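Local coordinates for protein neutral ceramidase (Pseudomonas aeruginosa, PDB 2ZWS) that hydrolyses the N-acyl linkage of ceramides to sphingosine and free fatty acid, using zinc, and also runs the reverse synthesis, at residues 160-169 with 451-461; 206-214 with 265-273. One frame throughout, in Å; residues are numbered along the deposited sequence. Where two conformers were deposited one is given.

Contact 1: 160-169 with 451-461; sequences RSLLSHLKNP and TREEYAAQEYE
Two short helices, 162-165 and 452-457, meet with the CA atoms of Ser-164 and Glu-454 only 4.7 Å apart, a closeness that small serine and alanine side chains at the interface permit. Thr-451 and Glu-454 form a capping box at the start of helix 452-457, and Asn-168 bonds both of its residues. Thr-451 OG1, which accepts from Glu-454 N, donates to Asn-168 OD1 at 2.7 Å, in the carbonyl plane and on a lone pair. The other half of the amide, Asn-168 ND2, gives a hydrogen to Glu-454 OE2 at 2.8 Å and another to His-165 O; asparagine suits a place that needs both an acceptor and a donor. Glu-454 OE1 is held by Thr-451 N and, beyond the segments, by Thr-413, so both carboxylate oxygens are engaged.

Glu-459 reaches over with its chain extended beyond CG (chi2 -168°) and brings OE1 to the first turn of helix 162-165. There Ser-164 OG donates to the anti lone pair of Glu-459 OE1 at 2.6 Å, while Ser-164 N reaches the same oxygen at 3.0 Å from above the carboxylate plane. Ala-457 CB lies against Ser-164 OG, and Leu-163 CD2 makes an apolar contact with the same methyl.

Near the zinc site Glu-461 divides its carboxylate between two neighbours. A salt bridge joins Arg-160 NE to Glu-461 OE2 at 2.8 Å, nearly in line with the C-O bond of the carboxylate, with the guanidinium and carboxylate planes 37° apart. Arg-160 NH2 also bonds Tyr-448 OH, a zinc ligand, so Arg-160 is a second-shell residue, and Glu-461, one step further out, probably steadies it. The Glu-461 chain bends at chi2 (80°), and OE1 takes the Ser-161 hydroxyl on the syn side.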
loop_
_atom_site.group_PDB
_atom_site.type_symbol
_atom_site.label_atom_id
_atom_site.label_comp_id
_atom_site.label_asym_id
_atom_site.label_seq_id
_atom_site.Cartn_x
_atom_site.Cartn_y
_atom_site.Cartn_z
ATOM N N ARG A 160 -3.086 -0.318 -19.535
ATOM C CA ARG A 160 -4.244 0.580 -19.652
ATOM C C ARG A 160 -3.975 1.795 -20.532
ATOM O O ARG A 160 -4.857 2.634 -20.760
ATOM C CB ARG A 160 -4.717 0.988 -18.236
ATOM C CG ARG A 160 -3.767 1.892 -17.550
ATOM C CD ARG A 160 -4.181 2.203 -16.127
ATOM N NE ARG A 160 -3.341 3.266 -15.591
ATOM C CZ ARG A 160 -3.452 3.751 -14.350
ATOM N NH1 ARG A 160 -4.363 3.255 -13.498
ATOM N NH2 ARG A 160 -2.660 4.738 -13.967
ATOM N N SER A 161 -2.740 1.905 -21.000
ATOM C CA SER A 161 -2.339 3.006 -21.877
ATOM C C SER A 161 -1.428 2.472 -22.974
ATOM O O SER A 161 -0.285 2.925 -23.124
ATOM C CB SER A 161 -1.637 4.087 -21.057
ATOM O OG SER A 161 -2.615 4.746 -20.279
ATOM N N LEU A 162 -1.953 1.509 -23.734
ATOM C CA LEU A 162 -1.153 0.780 -24.713
ATOM C C LEU A 162 -0.660 1.676 -25.857
ATOM O O LEU A 162 0.439 1.474 -26.376
ATOM C CB LEU A 162 -1.912 -0.441 -25.235
ATOM C CG LEU A 162 -1.047 -1.486 -25.961
ATOM C CD1 LEU A 162 0.220 -1.859 -25.182
ATOM C CD2 LEU A 162 -1.860 -2.730 -26.253
ATOM N N LEU A 163 -1.439 2.687 -26.207
ATOM C CA LEU A 163 -1.049 3.592 -27.289
ATOM C C LEU A 163 0.298 4.259 -26.982
ATOM O O LEU A 163 1.158 4.369 -27.864
ATOM C CB LEU A 163 -2.136 4.645 -27.486
ATOM C CG LEU A 163 -1.916 5.730 -28.530
ATOM C CD1 LEU A 163 -3.281 6.122 -29.025
ATOM C CD2 LEU A 163 -1.199 6.933 -27.938
ATOM N N SER A 164 0.480 4.693 -25.725
ATOM C CA SER A 164 1.711 5.362 -25.304
ATOM C C SER A 164 2.860 4.368 -25.208
ATOM O O SER A 164 3.989 4.671 -25.587
ATOM C CB SER A 164 1.513 6.037 -23.935
ATOM O OG SER A 164 0.583 7.094 -24.007
ATOM N N HIS A 165 2.563 3.169 -24.714
ATOM C CA HIS A 165 3.588 2.136 -24.547
ATOM C C HIS A 165 4.231 1.794 -25.903
ATOM O O HIS A 165 5.438 1.595 -26.008
ATOM C CB HIS A 165 2.987 0.879 -23.929
ATOM C CG HIS A 165 3.933 -0.283 -23.835
ATOM N ND1 HIS A 165 4.895 -0.390 -22.849
ATOM C CD2 HIS A 165 4.065 -1.384 -24.613
ATOM C CE1 HIS A 165 5.559 -1.523 -23.014
ATOM N NE2 HIS A 165 5.088 -2.136 -24.092
ATOM N N LEU A 166 3.385 1.737 -26.924
ATOM C CA LEU A 166 3.815 1.399 -28.278
ATOM C C LEU A 166 4.641 2.488 -28.935
ATOM O O LEU A 166 5.193 2.257 -30.024
ATOM C CB LEU A 166 2.600 1.044 -29.137
ATOM C CG LEU A 166 1.825 -0.189 -28.669
ATOM C CD1 LEU A 166 0.519 -0.339 -29.468
ATOM C CD2 LEU A 166 2.655 -1.449 -28.757
ATOM N N LYS A 167 4.723 3.668 -28.320
ATOM C CA LYS A 167 5.581 4.728 -28.857
ATOM C C LYS A 167 7.052 4.494 -28.521
ATOM O O LYS A 167 7.923 5.167 -29.068
ATOM C CB LYS A 167 5.161 6.119 -28.369
ATOM C CG LYS A 167 3.726 6.559 -28.682
ATOM C CD LYS A 167 3.448 6.627 -30.174
ATOM C CE LYS A 167 2.185 7.433 -30.441
ATOM N NZ LYS A 167 1.632 7.170 -31.800
ATOM N N ASN A 168 7.347 3.572 -27.595
ATOM C CA ASN A 168 8.735 3.256 -27.256
ATOM C C ASN A 168 9.381 2.413 -28.350
ATOM O O ASN A 168 8.759 1.482 -28.851
ATOM C CB ASN A 168 8.810 2.503 -25.929
ATOM C CG ASN A 168 8.324 3.346 -24.754
ATOM O OD1 ASN A 168 8.902 4.387 -24.432
ATOM N ND2 ASN A 168 7.242 2.899 -24.127
ATOM N N PRO A 169 10.633 2.739 -28.724
ATOM C CA PRO A 169 11.320 1.969 -29.773
ATOM C C PRO A 169 11.919 0.654 -29.280
ATOM O O PRO A 169 12.425 -0.133 -30.082
ATOM C CB PRO A 169 12.457 2.905 -30.192
ATOM C CG PRO A 169 12.762 3.689 -28.981
ATOM C CD PRO A 169 11.457 3.854 -28.226
ATOM N N THR A 451 8.222 7.295 -19.945
ATOM C CA THR A 451 9.432 7.539 -20.733
ATOM C C THR A 451 9.223 8.828 -21.540
ATOM O O THR A 451 8.100 9.289 -21.687
ATOM C CB THR A 451 9.704 6.409 -21.721
ATOM O OG1 THR A 451 8.572 6.294 -22.584
ATOM C CG2 THR A 451 9.933 5.062 -21.002
ATOM N N ARG A 452 10.300 9.360 -22.115
ATOM C CA ARG A 452 10.189 10.537 -23.006
ATOM C C ARG A 452 9.126 10.345 -24.107
ATOM O O ARG A 452 8.297 11.242 -24.370
ATOM C CB ARG A 452 11.561 10.870 -23.630
ATOM C CG ARG A 452 11.551 12.044 -24.625
ATOM C CD ARG A 452 11.277 13.344 -23.918
ATOM N NE ARG A 452 10.997 14.506 -24.774
ATOM C CZ ARG A 452 9.779 14.897 -25.136
ATOM N NH1 ARG A 452 9.628 15.987 -25.876
ATOM N NH2 ARG A 452 8.705 14.205 -24.765
ATOM N N GLU A 453 9.129 9.159 -24.696
ATOM C CA GLU A 453 8.204 8.840 -25.807
ATOM C C GLU A 453 6.761 8.735 -25.313
ATOM O O GLU A 453 5.842 9.322 -25.892
ATOM C CB GLU A 453 8.638 7.559 -26.519
ATOM C CG GLU A 453 10.057 7.630 -27.119
ATOM C CD GLU A 453 11.199 7.168 -26.191
ATOM O OE1 GLU A 453 11.066 7.143 -24.932
ATOM O OE2 GLU A 453 12.278 6.820 -26.745
ATOM N N GLU A 454 6.557 8.032 -24.199
ATOM C CA GLU A 454 5.230 7.980 -23.597
ATOM C C GLU A 454 4.732 9.367 -23.212
ATOM O O GLU A 454 3.552 9.682 -23.391
ATOM C CB GLU A 454 5.241 7.105 -22.341
ATOM C CG GLU A 454 5.360 5.626 -22.625
ATOM C CD GLU A 454 5.900 4.841 -21.456
ATOM O OE1 GLU A 454 6.094 5.427 -20.369
ATOM O OE2 GLU A 454 6.144 3.633 -21.629
ATOM N N TYR A 455 5.619 10.170 -22.620
ATOM C CA TYR A 455 5.251 11.505 -22.166
ATOM C C TYR A 455 4.637 12.297 -23.300
ATOM O O TYR A 455 3.632 12.988 -23.091
ATOM C CB TYR A 455 6.475 12.239 -21.633
ATOM C CG TYR A 455 6.185 13.605 -21.075
ATOM C CD1 TYR A 455 5.959 13.783 -19.701
ATOM C CD2 TYR A 455 6.176 14.739 -21.911
ATOM C CE1 TYR A 455 5.708 15.036 -19.169
ATOM C CE2 TYR A 455 5.922 16.013 -21.392
ATOM C CZ TYR A 455 5.697 16.146 -20.001
ATOM O OH TYR A 455 5.453 17.383 -19.466
ATOM N N ALA A 456 5.228 12.175 -24.499
ATOM C CA ALA A 456 4.771 12.967 -25.658
ATOM C C ALA A 456 3.316 12.687 -26.019
ATOM O O ALA A 456 2.611 13.583 -26.497
ATOM C CB ALA A 456 5.674 12.748 -26.871
ATOM N N ALA A 457 2.865 11.460 -25.774
ATOM C CA ALA A 457 1.488 11.071 -26.070
ATOM C C ALA A 457 0.473 11.701 -25.122
ATOM O O ALA A 457 -0.686 11.871 -25.479
ATOM C CB ALA A 457 1.356 9.560 -26.088
ATOM N N GLN A 458 0.911 12.014 -23.902
ATOM C CA GLN A 458 0.055 12.662 -22.887
ATOM C C GLN A 458 -1.257 11.942 -22.610
ATOM O O GLN A 458 -2.308 12.568 -22.491
ATOM C CB GLN A 458 -0.171 14.163 -23.184
ATOM C CG GLN A 458 1.050 15.029 -22.950
ATOM C CD GLN A 458 1.399 15.175 -21.477
ATOM O OE1 GLN A 458 0.622 15.720 -20.702
ATOM N NE2 GLN A 458 2.581 14.722 -21.104
ATOM N N GLU A 459 -1.188 10.620 -22.490
ATOM C CA GLU A 459 -2.285 9.871 -21.881
ATOM C C GLU A 459 -2.169 10.129 -20.368
ATOM O O GLU A 459 -1.320 10.912 -19.960
ATOM C CB GLU A 459 -2.188 8.389 -22.232
ATOM C CG GLU A 459 -2.483 8.113 -23.717
ATOM C CD GLU A 459 -2.678 6.642 -23.984
ATOM O OE1 GLU A 459 -1.674 5.883 -23.949
ATOM O OE2 GLU A 459 -3.841 6.226 -24.216
ATOM N N TYR A 460 -2.996 9.482 -19.553
ATOM C CA TYR A 460 -3.133 9.858 -18.146
ATOM C C TYR A 460 -1.788 9.923 -17.404
ATOM O O TYR A 460 -1.490 10.905 -16.724
ATOM C CB TYR A 460 -4.110 8.907 -17.465
ATOM C CG TYR A 460 -4.214 9.137 -15.975
ATOM C CD1 TYR A 460 -4.910 10.238 -15.463
ATOM C CD2 TYR A 460 -3.603 8.253 -15.083
ATOM C CE1 TYR A 460 -4.984 10.462 -14.075
ATOM C CE2 TYR A 460 -3.693 8.451 -13.704
ATOM C CZ TYR A 460 -4.366 9.557 -13.215
ATOM O OH TYR A 460 -4.445 9.754 -11.841
ATOM N N GLU A 461 -0.966 8.895 -17.575
ATOM C CA GLU A 461 0.331 8.823 -16.910
ATOM C C GLU A 461 1.287 9.935 -17.323
ATOM O O GLU A 461 2.063 10.455 -16.501
ATOM C CB GLU A 461 0.971 7.458 -17.132
ATOM C CG GLU A 461 0.132 6.277 -16.596
ATOM C CD GLU A 461 -1.006 5.864 -17.524
ATOM O OE1 GLU A 461 -1.040 6.274 -18.715
ATOM O OE2 GLU A 461 -1.900 5.140 -17.060
HETATM O O HOH W 1 -5.794 5.326 -22.531
HETATM O O HOH W 2 -4.147 3.654 -25.055
HETATM O O HOH W 3 1.276 9.095 -21.922
HETATM O O HOH W 4 5.554 1.331 -20.663
#

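Contact 2: 206-214 with 265-273; sequences TSMTNANHL and EFDNTREIG
Met-208 sets its sulfur and terminal methyl over one face of Phe-266, the first a Met-aromatic and the second a CH-pi contact, and so fastens the irregular loop 206-214 to the first turn of helix 265-286. CE lies 3.8 Å from the ring centroid of Phe-266, 22° off the normal. The methionine folds back at chi2 and chi3, which turns the methyl to the ring; an unbranched, flexible thioether suits a side chain that must bend twice to get there. Leu-214 CD1 reaches the edge of the same ring, and His-37, a magnesium ligand, meets Phe-266 edge-to-face.

Close packing continues along the helix. Ser-207 is small enough for its CB to approach Thr-269 OG1 at 3.2 Å, while its hydroxyl bonds Asn-219 on helix 218-231. Thr-269 OG1 gives its hydrogen to Glu-265 O, opposite in face to the backbone bond from Thr-269 N, and Met-208 SD lies against that hydroxyl oxygen.

The polar grip comes, in the conformer given here of the two deposited, from Glu-265, long enough to reach past Met-208 with its chain extended beyond CG. Its OE2 then accepts from both the amide and the hydroxyl of Thr-209. Thr-209 OG1 in turn takes Ala-211 N in an ST turn, within the type I turn 209-212, so the residue gripped by the carboxylate also starts the turn. Asn-212 closes an Asx turn onto Leu-214 N, and in the same conformer a water bridges its OD1 to Glu-265 OE1. The bond from Thr-209 N to Glu-265 OE2 is 2.9 Å long with an N-H...O angle of 164°.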
loop_
_atom_site.group_PDB
_atom_site.type_symbol
_atom_site.label_atom_id
_atom_site.label_comp_id
_atom_site.label_asym_id
_atom_site.label_seq_id
_atom_site.Cartn_x
_atom_site.Cartn_y
_atom_site.Cartn_z
ATOM N N THR A 206 -6.569 -2.166 -7.773
ATOM C CA THR A 206 -7.780 -1.373 -8.012
ATOM C C THR A 206 -8.949 -2.296 -8.332
ATOM O O THR A 206 -9.910 -1.893 -8.979
ATOM C CB THR A 206 -7.583 -0.425 -9.217
ATOM O OG1 THR A 206 -7.070 -1.182 -10.328
ATOM C CG2 THR A 206 -6.608 0.699 -8.900
ATOM N N SER A 207 -8.861 -3.560 -7.916
ATOM C CA SER A 207 -9.993 -4.464 -8.132
ATOM C C SER A 207 -11.261 -3.996 -7.415
ATOM O O SER A 207 -12.361 -4.212 -7.910
ATOM C CB SER A 207 -9.633 -5.885 -7.698
ATOM O OG SER A 207 -8.579 -6.387 -8.510
ATOM N N MET A 208 -11.107 -3.411 -6.214
ATOM C CA MET A 208 -12.227 -2.771 -5.524
ATOM C C MET A 208 -12.319 -1.360 -6.098
ATOM O O MET A 208 -11.339 -0.592 -6.068
ATOM C CB MET A 208 -11.972 -2.700 -4.024
ATOM C CG MET A 208 -11.835 -4.057 -3.306
ATOM S SD MET A 208 -13.256 -5.158 -3.491
ATOM C CE MET A 208 -14.577 -4.169 -2.759
ATOM N N THR A 209 -13.483 -1.033 -6.657
ATOM C CA THR A 209 -13.659 0.173 -7.453
ATOM C C THR A 209 -14.011 1.385 -6.599
ATOM O O THR A 209 -14.175 1.282 -5.368
ATOM C CB THR A 209 -14.768 0.006 -8.524
ATOM O OG1 THR A 209 -16.035 -0.020 -7.853
ATOM C CG2 THR A 209 -14.554 -1.282 -9.360
ATOM N N ASN A 210 -14.149 2.536 -7.261
ATOM C CA ASN A 210 -14.547 3.771 -6.576
ATOM C C ASN A 210 -15.977 3.763 -6.036
ATOM O O ASN A 210 -16.364 4.709 -5.349
ATOM C CB ASN A 210 -14.242 5.052 -7.411
ATOM C CG ASN A 210 -15.100 5.191 -8.664
ATOM O OD1 ASN A 210 -14.869 6.114 -9.473
ATOM N ND2 ASN A 210 -16.066 4.307 -8.847
ATOM N N ALA A 211 -16.723 2.697 -6.326
ATOM C CA ALA A 211 -18.064 2.492 -5.759
ATOM C C ALA A 211 -18.044 1.826 -4.380
ATOM O O ALA A 211 -19.071 1.799 -3.680
ATOM C CB ALA A 211 -18.906 1.655 -6.701
ATOM N N ASN A 212 -16.888 1.303 -4.004
ATOM C CA ASN A 212 -16.774 0.564 -2.765
ATOM C C ASN A 212 -16.409 1.495 -1.613
ATOM O O ASN A 212 -15.589 2.405 -1.777
ATOM C CB ASN A 212 -15.696 -0.508 -2.902
ATOM C CG ASN A 212 -15.231 -1.017 -1.548
ATOM O OD1 ASN A 212 -15.967 -1.677 -0.828
ATOM N ND2 ASN A 212 -13.995 -0.683 -1.197
ATOM N N HIS A 213 -16.985 1.232 -0.441
ATOM C CA HIS A 213 -16.715 2.075 0.717
ATOM C C HIS A 213 -16.074 1.315 1.864
ATOM O O HIS A 213 -15.761 1.910 2.903
ATOM C CB HIS A 213 -18.008 2.752 1.161
ATOM C CG HIS A 213 -18.541 3.740 0.166
ATOM N ND1 HIS A 213 -19.465 3.403 -0.798
ATOM C CD2 HIS A 213 -18.304 5.062 0.012
ATOM C CE1 HIS A 213 -19.754 4.473 -1.524
ATOM N NE2 HIS A 213 -19.062 5.492 -1.055
ATOM N N LEU A 214 -15.850 0.008 1.683
ATOM C CA LEU A 214 -15.220 -0.779 2.743
ATOM C C LEU A 214 -13.703 -0.753 2.614
ATOM O O LEU A 214 -13.166 -0.878 1.510
ATOM C CB LEU A 214 -15.666 -2.234 2.669
ATOM C CG LEU A 214 -17.173 -2.484 2.824
ATOM C CD1 LEU A 214 -17.422 -3.993 2.836
ATOM C CD2 LEU A 214 -17.768 -1.820 4.072
ATOM N N GLU A 265 -16.937 -7.038 -7.626
ATOM C CA GLU A 265 -15.577 -6.564 -7.336
ATOM C C GLU A 265 -14.851 -7.418 -6.280
ATOM O O GLU A 265 -13.618 -7.534 -6.314
ATOM C CB GLU A 265 -15.591 -5.076 -6.962
ATOM C CG GLU A 265 -16.474 -4.762 -5.772
ATOM C CD GLU A 265 -16.718 -3.279 -5.521
ATOM O OE1 GLU A 265 -17.743 -2.979 -4.872
ATOM O OE2 GLU A 265 -15.900 -2.422 -5.926
ATOM N N PHE A 266 -15.595 -7.998 -5.351
ATOM C CA PHE A 266 -14.979 -8.907 -4.398
ATOM C C PHE A 266 -14.459 -10.160 -5.102
ATOM O O PHE A 266 -13.350 -10.606 -4.816
ATOM C CB PHE A 266 -15.963 -9.294 -3.289
ATOM C CG PHE A 266 -16.422 -8.124 -2.455
ATOM C CD1 PHE A 266 -17.635 -7.500 -2.728
ATOM C CD2 PHE A 266 -15.654 -7.658 -1.394
ATOM C CE1 PHE A 266 -18.067 -6.414 -1.942
ATOM C CE2 PHE A 266 -16.074 -6.585 -0.605
ATOM C CZ PHE A 266 -17.272 -5.952 -0.880
ATOM N N ASP A 267 -15.265 -10.733 -6.000
ATOM C CA ASP A 267 -14.815 -11.889 -6.794
ATOM C C ASP A 267 -13.556 -11.521 -7.587
ATOM O O ASP A 267 -12.615 -12.333 -7.677
ATOM C CB ASP A 267 -15.890 -12.337 -7.800
ATOM C CG ASP A 267 -17.089 -13.014 -7.150
ATOM O OD1 ASP A 267 -17.039 -13.350 -5.945
ATOM O OD2 ASP A 267 -18.093 -13.239 -7.864
ATOM N N ASN A 268 -13.560 -10.327 -8.181
ATOM C CA ASN A 268 -12.412 -9.851 -9.000
ATOM C C ASN A 268 -11.156 -9.708 -8.141
ATOM O O ASN A 268 -10.067 -10.101 -8.546
ATOM C CB ASN A 268 -12.698 -8.512 -9.680
ATOM C CG ASN A 268 -13.849 -8.570 -10.685
ATOM O OD1 ASN A 268 -14.351 -7.507 -11.117
ATOM N ND2 ASN A 268 -14.239 -9.765 -11.105
ATOM N N THR A 269 -11.323 -9.134 -6.951
ATOM C CA THR A 269 -10.216 -8.947 -6.006
ATOM C C THR A 269 -9.595 -10.293 -5.631
ATOM O O THR A 269 -8.361 -10.459 -5.647
ATOM C CB THR A 269 -10.715 -8.208 -4.729
ATOM O OG1 THR A 269 -11.163 -6.896 -5.081
ATOM C CG2 THR A 269 -9.604 -8.083 -3.709
ATOM N N ARG A 270 -10.464 -11.244 -5.312
ATOM C CA ARG A 270 -10.031 -12.594 -4.946
ATOM C C ARG A 270 -9.323 -13.291 -6.119
ATOM O O ARG A 270 -8.282 -13.897 -5.943
ATOM C CB ARG A 270 -11.241 -13.415 -4.472
ATOM C CG ARG A 270 -10.877 -14.752 -3.829
ATOM C CD ARG A 270 -12.105 -15.433 -3.223
ATOM N NE ARG A 270 -11.778 -16.762 -2.709
ATOM C CZ ARG A 270 -12.538 -17.462 -1.865
ATOM N NH1 ARG A 270 -12.136 -18.656 -1.463
ATOM N NH2 ARG A 270 -13.691 -16.977 -1.414
ATOM N N GLU A 271 -9.899 -13.187 -7.311
ATOM C CA GLU A 271 -9.342 -13.855 -8.482
ATOM C C GLU A 271 -7.973 -13.312 -8.871
ATOM O O GLU A 271 -7.057 -14.090 -9.110
ATOM C CB GLU A 271 -10.306 -13.753 -9.656
ATOM C CG GLU A 271 -9.804 -14.393 -10.963
ATOM C CD GLU A 271 -9.523 -15.892 -10.873
ATOM O OE1 GLU A 271 -10.006 -16.586 -9.948
ATOM O OE2 GLU A 271 -8.811 -16.396 -11.774
ATOM N N ILE A 272 -7.842 -11.993 -8.952
ATOM C CA ILE A 272 -6.549 -11.378 -9.327
ATOM C C ILE A 272 -5.528 -11.617 -8.218
ATOM O O ILE A 272 -4.345 -11.874 -8.478
ATOM C CB ILE A 272 -6.715 -9.865 -9.704
ATOM C CG1 ILE A 272 -7.684 -9.710 -10.885
ATOM C CG2 ILE A 272 -5.349 -9.157 -9.992
ATOM C CD1 ILE A 272 -7.264 -10.515 -12.171
ATOM N N GLY A 273 -5.970 -11.562 -6.959
ATOM C CA GLY A 273 -5.090 -11.964 -5.863
ATOM C C GLY A 273 -4.620 -13.393 -5.978
ATOM O O GLY A 273 -3.432 -13.686 -5.797
HETATM O O HOH W 5 -18.377 -2.589 -1.684
#

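From the N terminus the chain first enters 160-169, just after strand 157-159, and returns to it only at 451-461, so contact 1 closes a loop of 281 intervening residues. Inside that loop lies contact 2, which joins 206-214 to 265-273 across 50 residues; the two are nested and do not cross. Between the halves of contact 2 come helix 218-231, strand 238-242 and strand 249-251, with the probable nucleophile Ser-250 in the last. Contact 1 borders the zinc site, whereas contact 2 lies on the side of the magnesium ion, beside strand 584-591. Their centres are 27 Å apart, and their nearest atoms, about 6 Å apart, do not touch.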